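Long-range contact in tail component (Lactobacillus phage J-1, PDB 5LY8), which probably recognises host cell-wall saccharides through this second carbohydrate-binding module of the phage's evolved distal tail protein: residues G52-Y56 / G75-S79. Coordinates in Å, arbitrary orientation, origin at the centre of the assembly. Residues are numbered along the deposited sequence.
Sequences GPFGY and GPSMS
Residues 52-56 leave a loop and enter strand 54-57, crossing residues 75-79 with no hydrogen bond between the two; the axes of 54-56 and 77-79 lie at 78° and approach no closer than 10.4 Å. Gly52 and Pro76 come nearest, CA to CA 5.0 Å. Gly52, at phi 92° and psi 171°, where a CB would jam against the preceding carbonyl O, lays its O 3.4 Å from Pro76 CB. Pro53, extended, turns its ring away, yet its O lies 3.7 Å from Pro76 CG. Phe54 (chi1 m, chi2 -91°) bridges the gap: Pro76 CB sits over one ring face as a CH-pi contact, 4.0 Å from the centroid, while Ser77 O meets the edge, 3.7 Å from Phe54 CE2. Beyond Gly55, Tyr56 (chi1 m) brings OH 3.2 Å from Met78 CE, whose ttm chain also reaches Phe54 CD2 at 3.9 Å. Pro63 touches both Phe54 and Pro76. Apolar side chains and loop carbonyls thus pack the separate hairpin 54-57/60-63 against strand 73-81 of the larger mixed sheet in this concanavalin-clan module.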
loop_
_atom_site.group_PDB
_atom_site.type_symbol
_atom_site.label_atom_id
_atom_site.label_comp_id
_atom_site.label_asym_id
_atom_site.label_seq_id
_atom_site.Cartn_x
_atom_site.Cartn_y
_atom_site.Cartn_z
ATOM N N GLY A 52 6.555 4.399 -15.555
ATOM C CA GLY A 52 6.651 3.060 -16.095
ATOM C C GLY A 52 5.350 2.287 -16.063
ATOM O O GLY A 52 4.362 2.708 -15.469
ATOM N N PRO A 53 5.347 1.123 -16.719
ATOM C CA PRO A 53 4.116 0.345 -16.857
ATOM C C PRO A 53 3.981 -0.802 -15.860
ATOM O O PRO A 53 4.929 -1.192 -15.178
ATOM C CB PRO A 53 4.277 -0.239 -18.271
ATOM C CG PRO A 53 5.719 -0.519 -18.355
ATOM C CD PRO A 53 6.431 0.569 -17.558
ATOM N N PHE A 54 2.796 -1.399 -15.864
ATOM C CA PHE A 54 2.528 -2.700 -15.279
ATOM C C PHE A 54 2.286 -3.633 -16.445
ATOM O O PHE A 54 1.547 -3.263 -17.365
ATOM C CB PHE A 54 1.241 -2.706 -14.456
ATOM C CG PHE A 54 1.295 -1.891 -13.193
ATOM C CD1 PHE A 54 1.688 -2.472 -11.991
ATOM C CD2 PHE A 54 0.915 -0.553 -13.194
ATOM C CE1 PHE A 54 1.745 -1.706 -10.820
ATOM C CE2 PHE A 54 0.961 0.207 -12.033
ATOM C CZ PHE A 54 1.362 -0.376 -10.848
ATOM N N GLY A 55 2.834 -4.830 -16.374
ATOM C CA GLY A 55 2.481 -5.867 -17.342
ATOM C C GLY A 55 1.465 -6.802 -16.702
ATOM O O GLY A 55 1.568 -7.076 -15.503
ATOM N N TYR A 56 0.449 -7.274 -17.447
ATOM C CA TYR A 56 -0.555 -8.162 -16.868
ATOM C C TYR A 56 -0.463 -9.555 -17.450
ATOM O O TYR A 56 -0.458 -9.700 -18.673
ATOM C CB TYR A 56 -1.966 -7.604 -17.042
ATOM C CG TYR A 56 -2.083 -6.185 -16.562
ATOM C CD1 TYR A 56 -2.118 -5.891 -15.206
ATOM C CD2 TYR A 56 -2.111 -5.122 -17.465
ATOM C CE1 TYR A 56 -2.140 -4.579 -14.758
ATOM C CE2 TYR A 56 -2.105 -3.804 -17.027
ATOM C CZ TYR A 56 -2.127 -3.536 -15.670
ATOM O OH TYR A 56 -2.177 -2.242 -15.217
ATOM N N GLY A 75 9.130 3.957 -9.689
ATOM C CA GLY A 75 8.428 2.790 -10.197
ATOM C C GLY A 75 7.003 3.169 -10.503
ATOM O O GLY A 75 6.590 4.307 -10.245
ATOM N N PRO A 76 6.245 2.223 -11.038
ATOM C CA PRO A 76 4.871 2.522 -11.450
ATOM C C PRO A 76 3.894 2.664 -10.306
ATOM O O PRO A 76 4.069 2.038 -9.260
ATOM C CB PRO A 76 4.497 1.324 -12.333
ATOM C CG PRO A 76 5.322 0.225 -11.812
ATOM C CD PRO A 76 6.641 0.849 -11.405
ATOM N N SER A 77 2.872 3.481 -10.523
ATOM C CA SER A 77 1.774 3.601 -9.590
ATOM C C SER A 77 0.450 3.517 -10.295
ATOM O O SER A 77 0.336 3.818 -11.506
ATOM C CB SER A 77 1.852 4.883 -8.773
ATOM O OG SER A 77 1.369 5.970 -9.545
ATOM N N MET A 78 -0.571 3.161 -9.520
ATOM C CA MET A 78 -1.951 3.088 -9.972
ATOM C C MET A 78 -2.797 3.711 -8.881
ATOM O O MET A 78 -2.544 3.474 -7.690
ATOM C CB MET A 78 -2.342 1.638 -10.230
ATOM C CG MET A 78 -3.711 1.491 -10.875
ATOM S SD MET A 78 -4.093 -0.205 -11.335
ATOM C CE MET A 78 -2.925 -0.430 -12.674
ATOM N N SER A 79 -3.795 4.519 -9.280
ATOM C CA SER A 79 -4.640 5.230 -8.327
ATOM C C SER A 79 -6.079 5.200 -8.756
ATOM O O SER A 79 -6.369 5.102 -9.941
ATOM C CB SER A 79 -4.214 6.698 -8.240
ATOM O OG SER A 79 -2.886 6.811 -7.765
#